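Local coordinates for translation initiation factor 6 (Methanocaldococcus jannaschii, PDB 1G61), which binds to the 50S ribosomal subunit and prevents it from associating with the 30S subunit to form the 70S initiation complex, at residues A[5-10]-A[37-42]; A[18-21]-A[26-29]; A[51-56]-A[60-65]; A[86-89]-A[94-97]; A[199-202]-A[207-210]. All blocks are in the same frame, centred on the assembly; numbering follows the deposited sequence.

In the fold
From the N terminus, strand 4-7 runs first and the chain then returns through helix 34-44, where interaction 1 closes the widest loop of the five. Nested inside it is interaction 2, the hairpin of 18-21 and 26-29, and the two touch through F9 against L18 and L28. Interactions 3 and 4 follow in series: 51-56 folds back on 60-65, next to the hairpin, and 86-89 packs on 94-97 within a beta-alpha-beta unit. Interaction 5, near the C terminus, pairs 199-202 with 207-210. No loops cross, yet strand 207-210 lies beside strand 4-7 of interaction 1, so the N-terminal strand and a strand near the C terminus share a sheet, which probably closes the alpha-beta barrel.

Interaction 1. Residues A[5-10]-A[37-42]; sequences IRKYFS and VNEVSE
F9 and V40 form the tight inner part of this strand-to-helix contact, while K7 and E39 pair at its more open side. The strand is the N-terminal one, 4-7, which joins the sheet of 207-210 and 200-202, an arrangement consistent with the velcro closure described for this alpha-beta barrel; helix 34-44 packs against it. At the buried end, V40 CG2 meets the F9 ring obliquely, 4.1 Å from CE1 and equally far from CZ, and the two side chains cross at about a right angle. I15 and L18 of helix 15-18 and L32 also pack on F9, which is buried. At the other end of the segment I5 is more loosely placed: CD1 stops 4.0 Å from the backbone O of E39 and 4.3 Å from E39 CB.

Between them lies the polar pair, on partly exposed residues. K7 is folded at both CG and CD (chi2 -69°, chi3 -72°), which curls the chain so that NZ ends beside the E39 carboxylate. Its ammonium is shared with D36, a second salt-bridge partner one turn earlier on the helix, so two carboxylates hold one charge. On the E39 side, K7 NZ lies 2.8 Å from OE1, coming in on the syn side but 32° out of the carboxylate plane.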
loop_
_atom_site.group_PDB
_atom_site.type_symbol
_atom_site.label_atom_id
_atom_site.label_comp_id
_atom_site.label_asym_id
_atom_site.label_seq_id
_atom_site.Cartn_x
_atom_site.Cartn_y
_atom_site.Cartn_z
ATOM N N ILE A 5 10.683 1.924 -11.330
ATOM C CA ILE A 5 10.211 2.381 -12.635
ATOM C C ILE A 5 9.161 3.432 -12.397
ATOM O O ILE A 5 8.454 3.435 -11.384
ATOM C CB ILE A 5 9.604 1.236 -13.496
ATOM C CG1 ILE A 5 8.279 0.757 -12.889
ATOM C CG2 ILE A 5 10.601 0.101 -13.666
ATOM C CD1 ILE A 5 7.636 -0.377 -13.667
ATOM N N ARG A 6 9.131 4.347 -13.334
ATOM C CA ARG A 6 8.032 5.295 -13.459
ATOM C C ARG A 6 6.927 4.795 -14.343
ATOM O O ARG A 6 7.220 4.327 -15.450
ATOM C CB ARG A 6 8.570 6.527 -14.194
ATOM C CG ARG A 6 9.108 7.565 -13.251
ATOM C CD ARG A 6 9.420 8.835 -14.060
ATOM N NE ARG A 6 10.179 9.810 -13.299
ATOM C CZ ARG A 6 11.510 9.916 -13.231
ATOM N NH1 ARG A 6 12.303 9.089 -13.883
ATOM N NH2 ARG A 6 12.027 10.883 -12.504
ATOM N N LYS A 7 5.679 4.904 -13.950
ATOM C CA LYS A 7 4.590 4.418 -14.759
ATOM C C LYS A 7 3.373 5.318 -14.635
ATOM O O LYS A 7 3.145 5.879 -13.550
ATOM C CB LYS A 7 4.090 3.023 -14.328
ATOM C CG LYS A 7 4.966 1.859 -14.651
ATOM C CD LYS A 7 5.008 1.596 -16.147
ATOM C CE LYS A 7 3.670 1.008 -16.591
ATOM N NZ LYS A 7 3.679 0.884 -18.075
ATOM N N TYR A 8 2.613 5.385 -15.706
ATOM C CA TYR A 8 1.226 5.776 -15.643
ATOM C C TYR A 8 0.424 4.499 -15.902
ATOM O O TYR A 8 0.863 3.636 -16.666
ATOM C CB TYR A 8 0.868 6.821 -16.686
ATOM C CG TYR A 8 1.688 8.068 -16.667
ATOM C CD1 TYR A 8 2.884 8.172 -17.365
ATOM C CD2 TYR A 8 1.257 9.159 -15.914
ATOM C CE1 TYR A 8 3.606 9.358 -17.302
ATOM C CE2 TYR A 8 1.968 10.342 -15.848
ATOM C CZ TYR A 8 3.151 10.420 -16.551
ATOM O OH TYR A 8 3.882 11.588 -16.528
ATOM N N PHE A 9 -0.715 4.369 -15.258
ATOM C CA PHE A 9 -1.651 3.270 -15.534
ATOM C C PHE A 9 -2.774 3.820 -16.418
ATOM O O PHE A 9 -3.657 4.525 -15.881
ATOM C CB PHE A 9 -2.228 2.722 -14.238
ATOM C CG PHE A 9 -1.289 1.887 -13.395
ATOM C CD1 PHE A 9 0.006 1.555 -13.831
ATOM C CD2 PHE A 9 -1.717 1.404 -12.168
ATOM C CE1 PHE A 9 0.831 0.769 -13.056
ATOM C CE2 PHE A 9 -0.866 0.630 -11.387
ATOM C CZ PHE A 9 0.399 0.321 -11.829
ATOM N N SER A 10 -2.711 3.497 -17.707
ATOM C CA SER A 10 -3.660 4.016 -18.677
ATOM C C SER A 10 -3.812 5.532 -18.487
ATOM O O SER A 10 -4.924 6.081 -18.457
ATOM C CB SER A 10 -5.027 3.314 -18.596
ATOM O OG SER A 10 -4.831 1.923 -18.871
ATOM N N VAL A 37 1.191 -5.056 -16.798
ATOM C CA VAL A 37 1.215 -6.033 -15.707
ATOM C C VAL A 37 2.582 -6.682 -15.616
ATOM O O VAL A 37 3.144 -6.831 -14.522
ATOM C CB VAL A 37 0.100 -7.062 -15.896
ATOM C CG1 VAL A 37 0.245 -8.158 -14.860
ATOM C CG2 VAL A 37 -1.282 -6.378 -15.820
ATOM N N ASN A 38 3.154 -7.081 -16.782
ATOM C CA ASN A 38 4.462 -7.730 -16.726
ATOM C C ASN A 38 5.545 -6.795 -16.192
ATOM O O ASN A 38 6.418 -7.276 -15.447
ATOM C CB ASN A 38 4.853 -8.270 -18.091
ATOM C CG ASN A 38 3.974 -9.413 -18.587
ATOM O OD1 ASN A 38 3.337 -10.170 -17.820
ATOM N ND2 ASN A 38 3.935 -9.512 -19.924
ATOM N N GLU A 39 5.503 -5.513 -16.539
ATOM C CA GLU A 39 6.508 -4.559 -16.070
ATOM C C GLU A 39 6.413 -4.434 -14.558
ATOM O O GLU A 39 7.439 -4.416 -13.843
ATOM C CB GLU A 39 6.388 -3.161 -16.682
ATOM C CG GLU A 39 6.822 -3.033 -18.131
ATOM C CD GLU A 39 6.182 -1.879 -18.880
ATOM O OE1 GLU A 39 5.925 -0.816 -18.257
ATOM O OE2 GLU A 39 5.934 -2.002 -20.111
ATOM N N VAL A 40 5.205 -4.355 -13.996
ATOM C CA VAL A 40 5.042 -4.288 -12.550
ATOM C C VAL A 40 5.518 -5.558 -11.858
ATOM O O VAL A 40 6.285 -5.553 -10.885
ATOM C CB VAL A 40 3.548 -3.959 -12.260
ATOM C CG1 VAL A 40 3.310 -4.104 -10.763
ATOM C CG2 VAL A 40 3.215 -2.560 -12.786
ATOM N N SER A 41 5.143 -6.710 -12.402
ATOM C CA SER A 41 5.546 -7.990 -11.865
ATOM C C SER A 41 7.059 -8.100 -11.836
ATOM O O SER A 41 7.647 -8.613 -10.872
ATOM C CB SER A 41 4.927 -9.130 -12.705
ATOM O OG SER A 41 5.381 -10.323 -12.109
ATOM N N GLU A 42 7.739 -7.642 -12.866
ATOM C CA GLU A 42 9.187 -7.780 -12.947
ATOM C C GLU A 42 9.861 -6.902 -11.931
ATOM O O GLU A 42 10.839 -7.271 -11.298
ATOM C CB GLU A 42 9.650 -7.388 -14.366
ATOM C CG GLU A 42 11.126 -7.432 -14.664
ATOM C CD GLU A 42 11.472 -7.032 -16.095
ATOM O OE1 GLU A 42 12.478 -7.497 -16.671
ATOM O OE2 GLU A 42 10.693 -6.224 -16.666
#

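Interaction 2. Residues A[18-21]-A[26-29]; sequences LALT and TLLP
L20 and L27 run alongside each other from the same face of an antiparallel beta hairpin of strands 20-21 and 25-28, with L20 CD1 4.0 Å from L27 CG. Their backbones form the hydrogen-bonded pair: L27 N reaches L20 O at 2.9 Å, and L20 N reaches L27 O at a longer 3.2 Å. L20 sets CG between its backbone N and carbonyl carbon (chi1 66°), which brings CD1 to L27 while CD2 goes on to S63.

T26 works from the opposite face, in a non-hydrogen-bonded pair with T21. Its CG2 rests 3.2 Å from L20 O, while OG1 lies 2.8 Å from T21 OG1 and is also bonded to T46 OG1; T21 OG1 in turn is bonded to I25 O. The chain of hydroxyls thus ties the hairpin to T46, in the link between helix 34-44 and strand 47-50. A valine in place of T26 would probably leave the hydroxyls of T21 and T46 without their shared partner in this largely buried spot.

Just before strand 20-21, A19 CB packs on L28 CD2 at 3.8 Å. Last comes the proline: P29 CD stands 3.2 Å from L18 O, a buried carbonyl with no polar partner.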
loop_
_atom_site.group_PDB
_atom_site.type_symbol
_atom_site.label_atom_id
_atom_site.label_comp_id
_atom_site.label_asym_id
_atom_site.label_seq_id
_atom_site.Cartn_x
_atom_site.Cartn_y
_atom_site.Cartn_z
ATOM N N LEU A 18 -4.702 2.932 -7.236
ATOM C CA LEU A 18 -5.105 1.884 -8.142
ATOM C C LEU A 18 -4.534 0.497 -7.842
ATOM O O LEU A 18 -4.923 -0.474 -8.493
ATOM C CB LEU A 18 -4.639 2.268 -9.575
ATOM C CG LEU A 18 -5.334 3.503 -10.178
ATOM C CD1 LEU A 18 -4.677 3.824 -11.514
ATOM C CD2 LEU A 18 -6.827 3.229 -10.390
ATOM N N ALA A 19 -3.606 0.373 -6.903
ATOM C CA ALA A 19 -2.883 -0.866 -6.706
ATOM C C ALA A 19 -2.288 -0.971 -5.330
ATOM O O ALA A 19 -2.101 0.032 -4.670
ATOM C CB ALA A 19 -1.698 -0.915 -7.690
ATOM N N LEU A 20 -2.009 -2.209 -4.920
ATOM C CA LEU A 20 -1.261 -2.417 -3.676
ATOM C C LEU A 20 -0.264 -3.548 -3.942
ATOM O O LEU A 20 -0.490 -4.423 -4.821
ATOM C CB LEU A 20 -2.107 -2.693 -2.464
ATOM C CG LEU A 20 -2.920 -3.986 -2.422
ATOM C CD1 LEU A 20 -2.181 -5.227 -1.937
ATOM C CD2 LEU A 20 -4.058 -3.773 -1.425
ATOM N N THR A 21 0.779 -3.638 -3.144
ATOM C CA THR A 21 1.705 -4.763 -3.201
ATOM C C THR A 21 2.171 -5.203 -1.810
ATOM O O THR A 21 2.181 -4.423 -0.849
ATOM C CB THR A 21 2.948 -4.363 -4.047
ATOM O OG1 THR A 21 3.670 -5.563 -4.426
ATOM C CG2 THR A 21 3.891 -3.391 -3.364
ATOM N N THR A 26 0.805 -8.525 -5.925
ATOM C CA THR A 26 0.388 -7.207 -6.288
ATOM C C THR A 26 -1.014 -7.254 -6.865
ATOM O O THR A 26 -1.259 -8.109 -7.705
ATOM C CB THR A 26 1.349 -6.602 -7.344
ATOM O OG1 THR A 26 2.703 -6.687 -6.834
ATOM C CG2 THR A 26 0.955 -5.162 -7.607
ATOM N N LEU A 27 -1.892 -6.390 -6.373
ATOM C CA LEU A 27 -3.259 -6.296 -6.893
ATOM C C LEU A 27 -3.331 -5.076 -7.789
ATOM O O LEU A 27 -2.878 -3.999 -7.373
ATOM C CB LEU A 27 -4.302 -6.208 -5.774
ATOM C CG LEU A 27 -4.256 -7.287 -4.679
ATOM C CD1 LEU A 27 -5.536 -7.224 -3.858
ATOM C CD2 LEU A 27 -4.121 -8.690 -5.185
ATOM N N LEU A 28 -3.889 -5.267 -8.990
ATOM C CA LEU A 28 -3.861 -4.262 -10.030
ATOM C C LEU A 28 -5.229 -4.071 -10.656
ATOM O O LEU A 28 -6.080 -4.974 -10.599
ATOM C CB LEU A 28 -2.882 -4.664 -11.161
ATOM C CG LEU A 28 -1.397 -4.750 -10.764
ATOM C CD1 LEU A 28 -0.578 -5.425 -11.834
ATOM C CD2 LEU A 28 -0.876 -3.336 -10.453
ATOM N N PRO A 29 -5.496 -2.934 -11.276
ATOM C CA PRO A 29 -6.813 -2.742 -11.936
ATOM C C PRO A 29 -6.985 -3.620 -13.163
ATOM O O PRO A 29 -6.003 -3.898 -13.839
ATOM C CB PRO A 29 -6.795 -1.271 -12.334
ATOM C CG PRO A 29 -5.449 -0.770 -12.097
ATOM C CD PRO A 29 -4.622 -1.776 -11.393
#

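Interaction 3. Residues A[51-56]-A[60-65]; sequences TNIGGS and GSLSVA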
loop_
_atom_site.group_PDB
_atom_site.type_symbol
_atom_site.label_atom_id
_atom_site.label_comp_id
_atom_site.label_asym_id
_atom_site.label_seq_id
_atom_site.Cartn_x
_atom_site.Cartn_y
_atom_site.Cartn_z
ATOM N N THR A 51 -8.025 -7.398 -10.482
ATOM C CA THR A 51 -9.338 -7.606 -9.892
ATOM C C THR A 51 -9.978 -6.258 -9.610
ATOM O O THR A 51 -9.304 -5.260 -9.353
ATOM C CB THR A 51 -9.241 -8.472 -8.623
ATOM O OG1 THR A 51 -10.575 -8.810 -8.175
ATOM C CG2 THR A 51 -8.568 -7.766 -7.449
ATOM N N ASN A 52 -11.309 -6.213 -9.613
ATOM C CA ASN A 52 -12.055 -5.149 -8.992
ATOM C C ASN A 52 -12.197 -5.405 -7.497
ATOM O O ASN A 52 -12.086 -6.566 -7.055
ATOM C CB ASN A 52 -13.479 -5.082 -9.570
ATOM C CG ASN A 52 -13.576 -4.577 -11.006
ATOM O OD1 ASN A 52 -12.706 -3.878 -11.502
ATOM N ND2 ASN A 52 -14.683 -4.966 -11.636
ATOM N N ILE A 53 -12.497 -4.357 -6.739
ATOM C CA ILE A 53 -12.963 -4.476 -5.347
ATOM C C ILE A 53 -14.203 -3.571 -5.187
ATOM O O ILE A 53 -14.074 -2.393 -5.473
ATOM C CB ILE A 53 -11.921 -4.165 -4.269
ATOM C CG1 ILE A 53 -10.725 -5.137 -4.399
ATOM C CG2 ILE A 53 -12.533 -4.200 -2.864
ATOM C CD1 ILE A 53 -9.574 -4.912 -3.435
ATOM N N GLY A 54 -15.347 -4.132 -4.798
ATOM C CA GLY A 54 -16.561 -3.333 -4.692
ATOM C C GLY A 54 -17.008 -2.853 -6.057
ATOM O O GLY A 54 -17.771 -1.874 -6.166
ATOM N N GLY A 55 -16.611 -3.493 -7.150
ATOM C CA GLY A 55 -16.991 -3.095 -8.482
ATOM C C GLY A 55 -16.022 -2.110 -9.076
ATOM O O GLY A 55 -16.217 -1.728 -10.247
ATOM N N SER A 56 -15.045 -1.680 -8.316
ATOM C CA SER A 56 -14.160 -0.566 -8.499
ATOM C C SER A 56 -12.745 -0.960 -8.880
ATOM O O SER A 56 -12.267 -1.994 -8.431
ATOM C CB SER A 56 -14.160 0.238 -7.158
ATOM O OG SER A 56 -13.275 1.302 -7.201
ATOM N N GLY A 60 -6.001 0.063 -4.417
ATOM C CA GLY A 60 -5.056 0.548 -3.426
ATOM C C GLY A 60 -5.714 1.391 -2.347
ATOM O O GLY A 60 -5.232 1.485 -1.218
ATOM N N SER A 61 -6.854 2.040 -2.698
ATOM C CA SER A 61 -7.597 2.802 -1.726
ATOM C C SER A 61 -8.527 1.939 -0.872
ATOM O O SER A 61 -8.837 2.332 0.255
ATOM C CB SER A 61 -8.425 3.911 -2.388
ATOM O OG SER A 61 -7.537 4.966 -2.797
ATOM N N LEU A 62 -8.948 0.812 -1.441
ATOM C CA LEU A 62 -9.983 0.022 -0.769
ATOM C C LEU A 62 -9.453 -1.153 0.027
ATOM O O LEU A 62 -10.183 -1.717 0.839
ATOM C CB LEU A 62 -10.964 -0.534 -1.817
ATOM C CG LEU A 62 -11.863 0.503 -2.503
ATOM C CD1 LEU A 62 -12.577 -0.188 -3.668
ATOM C CD2 LEU A 62 -12.810 1.034 -1.444
ATOM N N SER A 63 -8.209 -1.561 -0.175
ATOM C CA SER A 63 -7.707 -2.802 0.420
ATOM C C SER A 63 -6.295 -2.598 0.924
ATOM O O SER A 63 -5.628 -1.637 0.528
ATOM C CB SER A 63 -7.794 -3.894 -0.657
ATOM O OG SER A 63 -7.234 -5.079 -0.126
ATOM N N VAL A 64 -5.853 -3.528 1.784
ATOM C CA VAL A 64 -4.548 -3.562 2.441
ATOM C C VAL A 64 -4.056 -4.981 2.496
ATOM O O VAL A 64 -4.883 -5.887 2.695
ATOM C CB VAL A 64 -4.795 -3.099 3.905
ATOM C CG1 VAL A 64 -3.632 -3.324 4.779
ATOM C CG2 VAL A 64 -5.210 -1.632 3.907
ATOM N N ALA A 65 -2.749 -5.205 2.378
ATOM C CA ALA A 65 -2.251 -6.555 2.551
ATOM C C ALA A 65 -0.817 -6.551 3.049
ATOM O O ALA A 65 -0.089 -5.567 2.863
ATOM C CB ALA A 65 -2.308 -7.370 1.253
#
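I53 leads its side chain alongside L62 and up to S63, packing a tight beta turn against the short helix 59-62. The turn is a type I' turn from I53 to S56, closed by a pair of backbone bonds, I53 N to S56 O at 2.9 Å and S56 N to I53 O at 3.1 Å. G54 and G55 occupy its two corners, and both their backbone N atoms are held by the carboxylate of E80.

Followed outward from the backbone, I53 CB comes first and faces L62 CD1 at 4.1 Å. The CG2 branch, anti to the backbone N, lies over the same leucine, touching both its CD1 and its CB. The other branch turns aside toward S63: CG1 is anti to the carbonyl carbon (chi1 -60°), and with chi2 extended it carries CD1 to S63 CB. That last pair is only 3.5 Å apart, closer than two carbons normally pack. The I53 and L62 side chains run antiparallel past one another, and L62 CD1 ends over the turn, 3.2 Å from I53 O and 3.9 Å from S56 CB. An alanine at I53 would probably open a gap beside L62 and take away the methyl that presses on S63 CB.

The hydroxyls turn elsewhere, S56 OG to L58 N and S63 OG to L71 O. The turn follows strand 47-50 and lies beside helix 78-90, I53 also packs on P73, and S63 stands where helix 59-62 gives way to strand 64-65, which pairs with strand 69-73.

Interaction 4. Residues A[86-89]-A[94-97]; sequences NFLK and DLNV
L88 reaches from its helix to L95 and V97 and carries the whole apolar contact between the two segments, in a beta-alpha-beta unit made of strand 69-73, helix 78-90 and strand 96-100. Its CG is anti to the carbonyl carbon and CD1 is extended beyond it (chi2 176°), which points the two methyls at L95 and V97. CD1 meets V97 CG2 at 3.9 Å. CD2 comes equally close to L95 CD1, at 3.9 Å, and the same L95 methyl stands 4.0 Å from L88 CD1, so it rests against both prongs. L88 crosses L95 at about a right angle and V97 more slantwise, a methyl-against-methyl packing with no aromatic group in it. V97 aims its CB at the helix and places CG2 beside its backbone N, the branch that faces L88. L95 starts less directly, yet its CD1 ends against the leucine.

The polar bonds of these segments go to residues beyond them. F87 O is bonded to N91 ND2 near the helix end. On the strand side, N96 O is held by S134 OG, and the backbone of N96 pairs with Y68 and L70.

Those backbone bonds set strand 96-100 parallel to strand 69-73, whose L70 and L72 lie against L95 and V97 respectively. L81 and K85, earlier in helix 78-90, also touch V97, so the contact extends along the helix toward its start. Meanwhile F87 packs on K47 and L49 of strand 47-50, so helix 78-90 lies between that sheet and the one it covers with L88.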
loop_
_atom_site.group_PDB
_atom_site.type_symbol
_atom_site.label_atom_id
_atom_site.label_comp_id
_atom_site.label_asym_id
_atom_site.label_seq_id
_atom_site.Cartn_x
_atom_site.Cartn_y
_atom_site.Cartn_z
ATOM N N ASN A 86 -9.229 -17.647 -5.080
ATOM C CA ASN A 86 -8.738 -18.621 -6.061
ATOM C C ASN A 86 -7.297 -18.292 -6.447
ATOM O O ASN A 86 -6.453 -19.212 -6.542
ATOM C CB ASN A 86 -9.671 -18.647 -7.291
ATOM C CG ASN A 86 -9.095 -19.565 -8.352
ATOM O OD1 ASN A 86 -8.518 -19.081 -9.341
ATOM N ND2 ASN A 86 -9.270 -20.835 -8.134
ATOM N N PHE A 87 -6.983 -17.027 -6.669
ATOM C CA PHE A 87 -5.612 -16.606 -6.986
ATOM C C PHE A 87 -4.666 -16.977 -5.865
ATOM O O PHE A 87 -3.558 -17.496 -6.081
ATOM C CB PHE A 87 -5.654 -15.083 -7.191
ATOM C CG PHE A 87 -4.282 -14.407 -7.127
ATOM C CD1 PHE A 87 -3.409 -14.469 -8.209
ATOM C CD2 PHE A 87 -3.845 -13.735 -6.010
ATOM C CE1 PHE A 87 -2.164 -13.853 -8.149
ATOM C CE2 PHE A 87 -2.609 -13.104 -5.915
ATOM C CZ PHE A 87 -1.747 -13.168 -6.998
ATOM N N LEU A 88 -5.080 -16.744 -4.613
ATOM C CA LEU A 88 -4.200 -17.119 -3.475
ATOM C C LEU A 88 -4.002 -18.628 -3.477
ATOM O O LEU A 88 -2.857 -19.109 -3.295
ATOM C CB LEU A 88 -4.808 -16.601 -2.171
ATOM C CG LEU A 88 -4.846 -15.076 -2.050
ATOM C CD1 LEU A 88 -5.568 -14.662 -0.761
ATOM C CD2 LEU A 88 -3.483 -14.403 -2.112
ATOM N N LYS A 89 -5.049 -19.413 -3.661
ATOM C CA LYS A 89 -4.938 -20.879 -3.613
ATOM C C LYS A 89 -4.001 -21.348 -4.711
ATOM O O LYS A 89 -3.135 -22.227 -4.530
ATOM C CB LYS A 89 -6.330 -21.521 -3.666
ATOM C CG LYS A 89 -6.307 -23.045 -3.572
ATOM C CD LYS A 89 -7.718 -23.608 -3.605
ATOM C CE LYS A 89 -7.765 -24.976 -2.949
ATOM N NZ LYS A 89 -7.540 -26.125 -3.879
ATOM N N ASP A 94 -1.334 -18.614 1.859
ATOM C CA ASP A 94 -2.259 -18.743 2.977
ATOM C C ASP A 94 -2.268 -17.426 3.742
ATOM O O ASP A 94 -1.389 -17.204 4.596
ATOM C CB ASP A 94 -1.774 -19.902 3.845
ATOM C CG ASP A 94 -2.692 -20.265 4.973
ATOM O OD1 ASP A 94 -3.737 -19.597 5.160
ATOM O OD2 ASP A 94 -2.377 -21.224 5.700
ATOM N N LEU A 95 -3.194 -16.562 3.401
ATOM C CA LEU A 95 -3.381 -15.294 4.083
ATOM C C LEU A 95 -4.638 -15.339 4.930
ATOM O O LEU A 95 -5.598 -16.058 4.603
ATOM C CB LEU A 95 -3.597 -14.139 3.104
ATOM C CG LEU A 95 -2.483 -13.905 2.072
ATOM C CD1 LEU A 95 -2.767 -12.659 1.249
ATOM C CD2 LEU A 95 -1.146 -13.756 2.742
ATOM N N ASN A 96 -4.658 -14.493 5.958
ATOM C CA ASN A 96 -5.856 -14.246 6.741
ATOM C C ASN A 96 -6.710 -13.258 5.955
ATOM O O ASN A 96 -6.429 -12.049 6.039
ATOM C CB ASN A 96 -5.488 -13.667 8.107
ATOM C CG ASN A 96 -4.637 -14.565 8.972
ATOM O OD1 ASN A 96 -4.855 -15.777 9.023
ATOM N ND2 ASN A 96 -3.654 -14.006 9.675
ATOM N N VAL A 97 -7.671 -13.715 5.145
ATOM C CA VAL A 97 -8.503 -12.798 4.369
ATOM C C VAL A 97 -9.648 -12.327 5.268
ATOM O O VAL A 97 -10.443 -13.123 5.742
ATOM C CB VAL A 97 -9.018 -13.474 3.097
ATOM C CG1 VAL A 97 -9.901 -12.516 2.292
ATOM C CG2 VAL A 97 -7.797 -13.962 2.300
#

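Interaction 5. Residues A[199-202]-A[207-210]; sequences CIIA and AVVG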
loop_
_atom_site.group_PDB
_atom_site.type_symbol
_atom_site.label_atom_id
_atom_site.label_comp_id
_atom_site.label_asym_id
_atom_site.label_seq_id
_atom_site.Cartn_x
_atom_site.Cartn_y
_atom_site.Cartn_z
ATOM N N CYS A 199 0.683 7.682 -4.706
ATOM C CA CYS A 199 1.519 7.849 -5.901
ATOM C C CYS A 199 2.498 6.711 -6.152
ATOM O O CYS A 199 3.132 6.680 -7.222
ATOM C CB CYS A 199 2.378 9.132 -5.760
ATOM S SG CYS A 199 1.384 10.639 -5.580
ATOM N N ILE A 200 2.666 5.804 -5.213
ATOM C CA ILE A 200 3.769 4.834 -5.238
ATOM C C ILE A 200 3.302 3.509 -4.638
ATOM O O ILE A 200 2.596 3.501 -3.642
ATOM C CB ILE A 200 4.917 5.320 -4.352
ATOM C CG1 ILE A 200 5.514 6.665 -4.825
ATOM C CG2 ILE A 200 6.004 4.253 -4.234
ATOM C CD1 ILE A 200 6.417 7.319 -3.819
ATOM N N ILE A 201 3.700 2.413 -5.257
ATOM C CA ILE A 201 3.645 1.117 -4.560
ATOM C C ILE A 201 5.072 0.577 -4.510
ATOM O O ILE A 201 5.882 0.755 -5.432
ATOM C CB ILE A 201 2.669 0.127 -5.218
ATOM C CG1 ILE A 201 3.082 -0.215 -6.656
ATOM C CG2 ILE A 201 1.236 0.648 -5.168
ATOM C CD1 ILE A 201 2.244 -1.289 -7.319
ATOM N N ALA A 202 5.423 -0.065 -3.424
ATOM C CA ALA A 202 6.782 -0.540 -3.242
ATOM C C ALA A 202 6.838 -1.742 -2.283
ATOM O O ALA A 202 5.983 -1.897 -1.409
ATOM C CB ALA A 202 7.635 0.569 -2.624
ATOM N N ALA A 207 10.078 -0.580 -6.665
ATOM C CA ALA A 207 8.936 0.338 -6.534
ATOM C C ALA A 207 8.426 0.728 -7.921
ATOM O O ALA A 207 9.174 0.789 -8.916
ATOM C CB ALA A 207 9.329 1.588 -5.774
ATOM N N VAL A 208 7.127 1.022 -7.966
ATOM C CA VAL A 208 6.482 1.648 -9.134
ATOM C C VAL A 208 6.073 3.031 -8.667
ATOM O O VAL A 208 5.272 3.140 -7.715
ATOM C CB VAL A 208 5.303 0.831 -9.668
ATOM C CG1 VAL A 208 4.721 1.479 -10.925
ATOM C CG2 VAL A 208 5.741 -0.596 -9.962
ATOM N N VAL A 209 6.582 4.073 -9.309
ATOM C CA VAL A 209 6.254 5.414 -8.874
ATOM C C VAL A 209 5.461 6.122 -9.970
ATOM O O VAL A 209 5.719 5.856 -11.169
ATOM C CB VAL A 209 7.511 6.269 -8.552
ATOM C CG1 VAL A 209 8.336 6.568 -9.768
ATOM C CG2 VAL A 209 7.160 7.589 -7.889
ATOM N N GLY A 210 4.557 7.017 -9.577
ATOM C CA GLY A 210 3.764 7.687 -10.592
ATOM C C GLY A 210 4.660 8.412 -11.601
ATOM O O GLY A 210 5.715 8.979 -11.262
#
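I201 turns CG1 between its own backbone N and carbonyl carbon (chi1 62°), which lays the branch alongside V208, 3.9 Å from CB. On the other face V209 has a like first torsion (chi1 67°), and this leaves CG2 anti to the backbone N, where it meets I200 CG1 at 3.6 Å, the two side chains running alongside each other. Next along that face A202 CB and A207 CB sit 3.7 Å apart.

The backbones make an antiparallel hairpin. I201 and V208 are its hydrogen-bonded pair: V208 N reaches I201 O at 2.8 Å and I201 N reaches V208 O at 3.0 Å. At the far end G210 N binds C199 O at 2.8 Å; the N-H...O angle is only 135°, though the donor sits almost straight off the carbonyl. A CB on G210 would come close to that same oxygen. Longer CA-H...O contacts fill in, with I200 CA facing V208 O.

Helix 215-225 covers the face of I200, A202 and V209 with L218, I221 and L225. Helix 34-44 covers the other, where L44 touches I201 and V43 touches V208. Strand 4-7 completes the sheet, running parallel beside 207-210 and bonded to A207 and V209, consistent with a velcro closure in which the N-terminal strand meets one near the C terminus.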